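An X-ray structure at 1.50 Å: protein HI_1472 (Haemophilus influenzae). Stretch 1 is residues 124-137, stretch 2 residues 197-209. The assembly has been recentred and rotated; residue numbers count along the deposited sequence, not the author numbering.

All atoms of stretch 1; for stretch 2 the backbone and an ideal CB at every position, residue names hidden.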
ATOM      1  N   LYS A 124       8.546  -3.178  13.298  1.00 17.83           N
ATOM      2  CA  LYS A 124       7.634  -4.277  13.601  1.00 15.95           C
ATOM      3  C   LYS A 124       6.722  -4.526  12.338  1.00 16.78           C
ATOM      4  O   LYS A 124       6.232  -3.589  11.767  1.00 17.82           O
ATOM      5  CB  LYS A 124       6.797  -3.889  14.804  1.00 18.41           C
ATOM      6  CG  LYS A 124       7.616  -3.983  16.112  1.00 22.62           C
ATOM      7  CD  LYS A 124       6.755  -4.270  17.299  1.00 27.70           C
ATOM      8  CE  LYS A 124       7.602  -4.447  18.587  1.00 30.00           C
ATOM      9  NZ  LYS A 124       6.798  -4.098  19.861  1.00 23.80           N
ATOM     10  N   LEU A 125       6.492  -5.774  11.936  1.00 16.49           N
ATOM     11  CA  LEU A 125       5.580  -6.022  10.771  1.00 15.04           C
ATOM     12  C   LEU A 125       4.194  -5.404  11.124  1.00 16.94           C
ATOM     13  O   LEU A 125       3.519  -4.762  10.300  1.00 19.14           O
ATOM     14  CB  LEU A 125       5.483  -7.508  10.526  1.00 16.79           C
ATOM     15  CG  LEU A 125       4.366  -8.014   9.605  1.00 21.42           C
ATOM     16  CD1 LEU A 125       4.410  -7.465   8.094  1.00 24.92           C
ATOM     17  CD2 LEU A 125       4.514  -9.589   9.799  1.00 25.12           C
ATOM     18  N   ASN A 126       3.765  -5.648  12.393  1.00 18.10           N
ATOM     19  CA  ASN A 126       2.391  -5.255  12.855  1.00 16.77           C
ATOM     20  C   ASN A 126       2.499  -4.414  14.069  1.00 16.48           C
ATOM     21  O   ASN A 126       2.671  -4.929  15.214  1.00 18.14           O
ATOM     22  CB  ASN A 126       1.574  -6.543  13.237  1.00 16.96           C
ATOM     23  CG  ASN A 126       1.418  -7.526  12.070  1.00 16.48           C
ATOM     24  OD1 ASN A 126       1.794  -8.731  12.160  1.00 21.18           O
ATOM     25  ND2 ASN A 126       0.966  -7.026  10.943  1.00 14.68           N
ATOM     26  N   PRO A 127       2.506  -3.090  13.877  1.00 17.09           N
ATOM     27  CA  PRO A 127       2.763  -2.113  14.998  1.00 18.27           C
ATOM     28  C   PRO A 127       1.516  -1.876  15.832  1.00 18.30           C
ATOM     29  O   PRO A 127       0.400  -2.244  15.396  1.00 18.14           O
ATOM     30  CB  PRO A 127       3.141  -0.838  14.311  1.00 18.69           C
ATOM     31  CG  PRO A 127       2.427  -0.942  12.925  1.00 16.60           C
ATOM     32  CD  PRO A 127       2.351  -2.429  12.554  1.00 16.88           C
ATOM     33  N   THR A 128       1.725  -1.355  17.025  1.00 18.68           N
ATOM     34  CA  THR A 128       0.694  -0.766  17.907  1.00 19.90           C
ATOM     35  C   THR A 128       0.979   0.765  17.870  1.00 20.27           C
ATOM     36  O   THR A 128       2.071   1.255  18.248  1.00 19.37           O
ATOM     37  CB  THR A 128       0.886  -1.289  19.372  1.00 21.37           C
ATOM     38  OG1 THR A 128       0.750  -2.697  19.362  1.00 23.67           O
ATOM     39  CG2 THR A 128      -0.085  -0.639  20.316  1.00 20.37           C
ATOM     40  N   LEU A 129      -0.030   1.512  17.437  1.00 17.76           N
ATOM     41  CA  LEU A 129       0.106   2.914  17.146  1.00 17.04           C
ATOM     42  C   LEU A 129      -0.973   3.694  17.872  1.00 18.40           C
ATOM     43  O   LEU A 129      -2.159   3.363  17.797  1.00 17.51           O
ATOM     44  CB  LEU A 129      -0.027   3.189  15.658  1.00 17.57           C
ATOM     45  CG  LEU A 129       0.963   2.453  14.786  1.00 17.25           C
ATOM     46  CD1 LEU A 129       0.426   2.593  13.343  1.00 17.81           C
ATOM     47  CD2 LEU A 129       2.397   2.993  14.906  1.00 20.41           C
ATOM     48  N   THR A 130      -0.550   4.716  18.595  1.00 18.59           N
ATOM     49  CA  THR A 130      -1.499   5.476  19.362  1.00 19.06           C
ATOM     50  C   THR A 130      -2.251   6.513  18.492  1.00 16.82           C
ATOM     51  O   THR A 130      -3.325   6.998  18.909  1.00 18.35           O
ATOM     52  CB  THR A 130      -0.860   6.206  20.584  1.00 18.75           C
ATOM     53  OG1 THR A 130       0.096   7.126  20.107  1.00 22.92           O
ATOM     54  CG2 THR A 130      -0.237   5.216  21.585  1.00 21.30           C
ATOM     55  N   ASP A 131      -1.731   6.818  17.244  1.00 15.91           N
ATOM     56  CA  ASP A 131      -2.386   7.712  16.349  1.00 12.48           C
ATOM     57  C   ASP A 131      -2.044   7.276  14.940  1.00 11.21           C
ATOM     58  O   ASP A 131      -1.245   7.985  14.226  1.00 13.89           O
ATOM     59  CB  ASP A 131      -1.838   9.110  16.521  1.00 10.92           C
ATOM     60  CG  ASP A 131      -2.674  10.247  15.752  1.00 15.04           C
ATOM     61  OD1 ASP A 131      -3.494   9.897  14.842  1.00 15.94           O
ATOM     62  OD2 ASP A 131      -2.613  11.432  16.060  1.00 16.34           O
ATOM     63  N   GLU A 132      -2.670   6.170  14.533  1.00 14.26           N
ATOM     64  CA  GLU A 132      -2.359   5.554  13.212  1.00 14.20           C
ATOM     65  C   GLU A 132      -2.680   6.469  12.015  1.00 13.30           C
ATOM     66  O   GLU A 132      -1.921   6.538  11.027  1.00 14.12           O
ATOM     67  CB  GLU A 132      -2.994   4.165  13.165  1.00 12.47           C
ATOM     68  CG  GLU A 132      -4.589   4.237  13.106  1.00 15.56           C
ATOM     69  CD  GLU A 132      -5.265   2.935  12.705  1.00 18.89           C
ATOM     70  OE1 GLU A 132      -4.627   1.872  12.694  1.00 23.66           O
ATOM     71  OE2 GLU A 132      -6.503   3.085  12.340  1.00 18.35           O
ATOM     72  N   ASP A 133      -3.731   7.296  12.170  1.00 13.12           N
ATOM     73  CA  ASP A 133      -4.008   8.233  11.127  1.00 12.40           C
ATOM     74  C   ASP A 133      -2.834   9.239  10.851  1.00 11.53           C
ATOM     75  O   ASP A 133      -2.390   9.414   9.686  1.00 12.73           O
ATOM     76  CB  ASP A 133      -5.398   8.921  11.390  1.00 13.35           C
ATOM     77  CG  ASP A 133      -5.927   9.713  10.160  1.00 18.09           C
ATOM     78  OD1 ASP A 133      -5.870   9.209   8.958  1.00 14.62           O
ATOM     79  OD2 ASP A 133      -6.449  10.817  10.327  1.00 17.09           O
ATOM     80  N   LYS A 134      -2.305   9.788  11.944  1.00 13.95           N
ATOM     81  CA  LYS A 134      -1.216  10.729  11.848  1.00 13.91           C
ATOM     82  C   LYS A 134       0.092   9.972  11.342  1.00 13.65           C
ATOM     83  O   LYS A 134       0.811  10.465  10.489  1.00 15.04           O
ATOM     84  CB  LYS A 134      -0.937  11.396  13.245  1.00 15.81           C
ATOM     85  CG  LYS A 134       0.232  12.442  13.116  1.00 17.01           C
ATOM     86  CD  LYS A 134       0.283  13.191  14.536  1.00 24.25           C
ATOM     87  CE  LYS A 134       1.514  14.016  14.777  1.00 29.67           C
ATOM     88  NZ  LYS A 134       1.646  14.907  13.636  1.00 27.99           N
ATOM     89  N   ALA A 135       0.318   8.828  11.886  1.00 13.39           N
ATOM     90  CA  ALA A 135       1.524   8.085  11.629  1.00 14.90           C
ATOM     91  C   ALA A 135       1.542   7.745  10.159  1.00 15.25           C
ATOM     92  O   ALA A 135       2.607   7.835   9.528  1.00 13.56           O
ATOM     93  CB  ALA A 135       1.543   6.799  12.494  1.00 14.08           C
ATOM     94  N   TYR A 136       0.430   7.228   9.634  1.00 14.37           N
ATOM     95  CA  TYR A 136       0.401   6.922   8.178  1.00 11.95           C
ATOM     96  C   TYR A 136       0.348   8.133   7.243  1.00 12.12           C
ATOM     97  O   TYR A 136       0.929   8.176   6.103  1.00 13.50           O
ATOM     98  CB  TYR A 136      -0.699   5.863   7.802  1.00 12.26           C
ATOM     99  CG  TYR A 136      -0.328   4.454   8.355  1.00 11.78           C
ATOM    100  CD1 TYR A 136       0.846   3.814   7.841  1.00 12.17           C
ATOM    101  CD2 TYR A 136      -1.133   3.743   9.295  1.00 12.58           C
ATOM    102  CE1 TYR A 136       1.183   2.505   8.303  1.00 14.50           C
ATOM    103  CE2 TYR A 136      -0.778   2.440   9.726  1.00 13.60           C
ATOM    104  CZ  TYR A 136       0.377   1.852   9.192  1.00 17.30           C
ATOM    105  OH  TYR A 136       0.773   0.633   9.633  1.00 16.50           O
ATOM    106  N   ASN A 137      -0.389   9.183   7.656  1.00 12.10           N
ATOM    107  CA  ASN A 137      -0.357  10.401   6.876  1.00 13.48           C
ATOM    108  C   ASN A 137       1.077  11.001   6.755  1.00 12.33           C
ATOM    109  O   ASN A 137       1.601  11.282   5.680  1.00 12.59           O
ATOM    110  CB  ASN A 137      -1.261  11.436   7.502  1.00 13.56           C
ATOM    111  CG  ASN A 137      -2.757  11.065   7.314  1.00 15.37           C
ATOM    112  OD1 ASN A 137      -3.057  10.233   6.457  1.00 14.95           O
ATOM    113  ND2 ASN A 137      -3.661  11.691   8.091  1.00 19.49           N
ATOM    114  N   UNK A 197      -6.148  -6.317  10.684  1.00 15.84           N
ATOM    115  CA  UNK A 197      -6.757  -5.794  11.817  1.00 15.39           C
ATOM    116  C   UNK A 197      -6.200  -4.385  12.148  1.00 16.43           C
ATOM    117  O   UNK A 197      -5.883  -3.598  11.251  1.00 14.63           O
ATOM    118  CB  UNK A 197      -6.570  -6.769  12.981  1.00 15.39           C
ATOM    119  N   UNK A 198      -5.965  -4.067  13.433  1.00 16.70           N
ATOM    120  CA  UNK A 198      -5.469  -2.758  13.850  1.00 16.07           C
ATOM    121  C   UNK A 198      -4.008  -2.470  13.354  1.00 14.93           C
ATOM    122  O   UNK A 198      -3.267  -3.432  12.993  1.00 14.53           O
ATOM    123  CB  UNK A 198      -5.528  -2.669  15.376  1.00 16.07           C
ATOM    124  N   UNK A 199      -3.655  -1.186  13.361  1.00 16.21           N
ATOM    125  CA  UNK A 199      -2.303  -0.678  13.011  1.00 16.35           C
ATOM    126  C   UNK A 199      -2.031  -0.708  11.536  1.00 16.72           C
ATOM    127  O   UNK A 199      -0.835  -0.745  11.093  1.00 16.54           O
ATOM    128  CB  UNK A 199      -1.222  -1.493  13.725  1.00 16.35           C
ATOM    129  N   UNK A 200      -3.123  -0.759  10.709  1.00 14.38           N
ATOM    130  CA  UNK A 200      -2.852  -0.868   9.277  1.00 12.99           C
ATOM    131  C   UNK A 200      -3.627   0.210   8.504  1.00 13.73           C
ATOM    132  O   UNK A 200      -4.771   0.539   8.894  1.00 14.03           O
ATOM    133  CB  UNK A 200      -3.223  -2.262   8.768  1.00 12.99           C
ATOM    134  N   UNK A 201      -3.153   0.566   7.319  1.00 14.15           N
ATOM    135  CA  UNK A 201      -3.871   1.564   6.428  1.00 12.50           C
ATOM    136  C   UNK A 201      -5.346   1.111   6.010  1.00 12.13           C
ATOM    137  O   UNK A 201      -6.272   1.934   5.859  1.00 13.21           O
ATOM    138  CB  UNK A 201      -3.042   1.775   5.160  1.00 12.50           C
ATOM    139  N   UNK A 202      -5.499  -0.213   5.871  1.00 12.04           N
ATOM    140  CA  UNK A 202      -6.824  -0.818   5.538  1.00 10.59           C
ATOM    141  C   UNK A 202      -7.959  -0.108   6.332  1.00 12.20           C
ATOM    142  O   UNK A 202      -8.921   0.437   5.725  1.00 15.09           O
ATOM    143  CB  UNK A 202      -6.821  -2.315   5.854  1.00 10.59           C
ATOM    144  N   UNK A 203      -7.842  -0.081   7.670  1.00 13.76           N
ATOM    145  CA  UNK A 203      -8.995   0.440   8.501  1.00 13.70           C
ATOM    146  C   UNK A 203      -9.113   1.964   8.303  1.00 13.25           C
ATOM    147  O   UNK A 203     -10.179   2.540   8.513  1.00 10.51           O
ATOM    148  CB  UNK A 203      -8.799   0.120   9.984  1.00 13.70           C
ATOM    149  N   UNK A 204      -7.989   2.667   7.986  1.00 11.68           N
ATOM    150  CA  UNK A 204      -7.978   4.118   7.752  1.00 13.62           C
ATOM    151  C   UNK A 204      -8.707   4.422   6.474  1.00 12.08           C
ATOM    152  O   UNK A 204      -9.496   5.373   6.376  1.00 12.16           O
ATOM    153  CB  UNK A 204      -6.551   4.666   7.692  1.00 13.62           C
ATOM    154  N   UNK A 205      -8.468   3.596   5.453  1.00 11.30           N
ATOM    155  CA  UNK A 205      -9.199   3.845   4.168  1.00 11.75           C
ATOM    156  C   UNK A 205     -10.698   3.703   4.390  1.00 11.96           C
ATOM    157  O   UNK A 205     -11.444   4.562   3.943  1.00 14.39           O
ATOM    158  CB  UNK A 205      -8.744   2.877   3.074  1.00 11.75           C
ATOM    159  N   UNK A 206     -11.049   2.702   5.191  1.00 11.14           N
ATOM    160  CA  UNK A 206     -12.470   2.479   5.520  1.00 10.87           C
ATOM    161  C   UNK A 206     -12.977   3.686   6.338  1.00 12.63           C
ATOM    162  O   UNK A 206     -14.005   4.324   5.956  1.00 13.44           O
ATOM    163  CB  UNK A 206     -12.657   1.175   6.297  1.00 10.87           C
ATOM    164  N   UNK A 207     -12.215   4.174   7.302  1.00 13.22           N
ATOM    165  CA  UNK A 207     -12.752   5.310   8.132  1.00 13.31           C
ATOM    166  C   UNK A 207     -12.995   6.560   7.324  1.00 11.83           C
ATOM    167  O   UNK A 207     -14.023   7.286   7.486  1.00 13.09           O
ATOM    168  CB  UNK A 207     -11.787   5.650   9.270  1.00 13.31           C
ATOM    169  N   UNK A 208     -12.074   6.878   6.418  1.00 11.34           N
ATOM    170  CA  UNK A 208     -12.166   8.108   5.634  1.00 13.48           C
ATOM    171  C   UNK A 208     -13.335   8.077   4.628  1.00 13.02           C
ATOM    172  O   UNK A 208     -13.786   9.095   4.172  1.00 14.33           O
ATOM    173  CB  UNK A 208     -10.849   8.344   4.892  1.00 13.48           C
ATOM    174  N   UNK A 209     -13.781   6.871   4.293  1.00 11.55           N
ATOM    175  CA  UNK A 209     -14.910   6.767   3.371  1.00 11.28           C
ATOM    176  C   UNK A 209     -16.197   6.370   4.115  1.00 14.00           C
ATOM    177  O   UNK A 209     -17.122   5.787   3.558  1.00 14.79           O
ATOM    178  CB  UNK A 209     -14.600   5.750   2.271  1.00 11.28           C
TER

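Position 197 lies beyond the reach of stretch 1, which therefore sets no preference. It is Gly197.

At 198 CA-to-CB points sideways, and the ideal CB is 5.4 Å from Glu132 OE1. Stretch 1 sets little limit here; many side chains would do, and a polar one could use the nearby Pro127 O through water. The residue is Ser198, and water 2 links its OG (2.7 Å) to Pro127 O (2.8 Å).

Position 199 is more restrictive. Phi is 75°, which by itself favours glycine, and an ideal CB would sit 2.4 Å from Pro127 O, a clash. Only glycine fits well, and Gly199 is found. Its backbone is well used: Tyr136 OH donates to Gly199 O at 2.6 Å, at the edge of the ring. Gly199 N gives a weak hydrogen bond to Glu132 OE1 at 3.3 Å.

At 200 CA-to-CB points away from stretch 1. A short side chain would leave it, but a long one could turn back toward the carbonyl of Leu125. Lysine or arginine could serve as donor. The residue is Lys200. Its chain bends at chi1 and chi2, both m, then extends, and NZ donates to Leu125 O at 2.8 Å. Water 6 joins Lys200 NZ (3.0 Å) to Tyr136 OH (2.6 Å).

Position 201 points sideways, with its ideal CB 5.0 Å from Tyr136 CD2. Many side chains would do. The residue is Tyr201; its CB is 4.9 Å from Tyr136 CD2, the nearest its side chain comes to stretch 1.

Position 202 is out of reach and holds Thr202. At 203 the ideal CB would be 4.4 Å from Glu132 OE2, so stretch 1 leaves room for a CB, and alanine, for one, would be tolerated there; the residue is Gly203.

Position 204 points toward stretch 1, near the Tyr136 ring and the carboxylates of Glu132 and Asp133. An apolar side chain could pack on the ring, while a basic one could meet the carboxylates. Leu204 takes the apolar course: its CD1 lies 3.6 Å from Tyr136 CD2, and its CD2 lies 3.3 Å from Asp133 OD1.

Positions 205 and 206 are out of reach; they are Met205 and Met206.

Position 207 points toward stretch 1, where Glu132 offers negative charge. Lysine or arginine would seem natural. Glu207 is found instead, with its OE2 4.1 Å from Glu132 OE2. Water 3 bridges the two carboxylates, donating to Glu132 OE2 (2.6 Å) and Glu207 OE2 (2.7 Å).

At 208 the bond again points toward stretch 1, but the ideal CB is distant. A long donor could reach Asp133. His208 does so: NE2 donates to Asp133 OD1 at 2.8 Å, near the ring plane.

Position 209 is out of reach and holds Ala209.

Stretch 2 (197-209) GSGKYTGLMMEHA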
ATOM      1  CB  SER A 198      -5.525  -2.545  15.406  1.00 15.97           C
ATOM      2  OG  SER A 198      -4.622  -3.542  15.976  1.00 20.45           O
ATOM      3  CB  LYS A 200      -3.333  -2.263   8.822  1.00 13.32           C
ATOM      4  CG  LYS A 200      -2.515  -3.423   9.381  1.00 15.87           C
ATOM      5  CD  LYS A 200      -1.099  -3.488   8.700  1.00 14.44           C
ATOM      6  CE  LYS A 200      -0.092  -4.082   9.641  1.00 16.44           C
ATOM      7  NZ  LYS A 200       1.270  -4.025   8.880  1.00 19.11           N
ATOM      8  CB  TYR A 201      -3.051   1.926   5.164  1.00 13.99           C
ATOM      9  CG  TYR A 201      -3.848   2.830   4.254  1.00 10.63           C
ATOM     10  CD1 TYR A 201      -4.222   4.114   4.685  1.00 14.83           C
ATOM     11  CD2 TYR A 201      -4.331   2.307   3.022  1.00 12.43           C
ATOM     12  CE1 TYR A 201      -5.075   4.890   3.889  1.00  9.58           C
ATOM     13  CE2 TYR A 201      -5.146   3.017   2.210  1.00 10.60           C
ATOM     14  CZ  TYR A 201      -5.497   4.331   2.618  1.00  9.23           C
ATOM     15  OH  TYR A 201      -6.359   5.108   1.898  1.00 15.08           O
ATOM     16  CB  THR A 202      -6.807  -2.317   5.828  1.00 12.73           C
ATOM     17  OG1 THR A 202      -5.638  -2.955   5.208  1.00 14.91           O
ATOM     18  CG2 THR A 202      -8.107  -2.961   5.296  1.00 14.41           C
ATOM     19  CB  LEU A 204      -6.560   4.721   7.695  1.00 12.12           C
ATOM     20  CG  LEU A 204      -5.970   4.821   9.159  1.00 13.24           C
ATOM     21  CD1 LEU A 204      -4.510   4.957   9.057  1.00 13.94           C
ATOM     22  CD2 LEU A 204      -6.533   6.070   9.789  1.00 13.92           C
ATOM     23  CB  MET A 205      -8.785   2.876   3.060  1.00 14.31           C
ATOM     24  CG  MET A 205      -9.517   3.125   1.711  1.00 17.97           C
ATOM     25  SD  MET A 205      -8.853   1.833   0.510  1.00 19.14           S
ATOM     26  CE  MET A 205      -9.689   0.368   1.060  1.00 30.89           C
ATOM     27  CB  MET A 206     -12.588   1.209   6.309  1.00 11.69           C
ATOM     28  CG  MET A 206     -12.262   0.016   5.383  1.00 14.93           C
ATOM     29  SD  MET A 206     -12.494  -1.475   6.313  1.00 18.60           S
ATOM     30  CE  MET A 206     -12.075  -2.844   5.146  1.00 16.85           C
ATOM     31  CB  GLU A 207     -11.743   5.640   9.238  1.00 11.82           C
ATOM     32  CG  GLU A 207     -11.792   4.617  10.334  1.00 11.68           C
ATOM     33  CD  GLU A 207     -10.629   4.826  11.375  1.00 11.24           C
ATOM     34  OE1 GLU A 207      -9.940   5.881  11.242  1.00 16.04           O
ATOM     35  OE2 GLU A 207     -10.531   4.006  12.279  1.00 15.78           O
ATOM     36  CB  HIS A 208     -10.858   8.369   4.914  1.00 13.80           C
ATOM     37  CG  HIS A 208      -9.788   8.886   5.833  1.00 16.06           C
ATOM     38  ND1 HIS A 208      -9.624  10.234   6.138  1.00 18.78           N
ATOM     39  CD2 HIS A 208      -8.795   8.218   6.485  1.00 14.82           C
ATOM     40  CE1 HIS A 208      -8.586  10.368   6.972  1.00 18.72           C
ATOM     41  NE2 HIS A 208      -8.090   9.161   7.218  1.00 14.32           N
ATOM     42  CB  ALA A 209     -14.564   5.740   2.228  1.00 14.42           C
TER
HETATM   43  O   HOH W   1      -0.416  -4.031  13.334  1.00 18.60           O
HETATM   44  O   HOH W   2      -2.122  -2.531  16.501  1.00 22.10           O
HETATM   45  O   HOH W   3      -8.274   4.528  13.609  1.00 15.87           O
HETATM   46  O   HOH W   4      -5.824  -0.047  11.337  1.00 19.11           O
HETATM   47  O   HOH W   5      -4.758   1.016  15.264  1.00 26.85           O
HETATM   48  O   HOH W   6       1.701  -1.162   7.991  1.00 16.90           O
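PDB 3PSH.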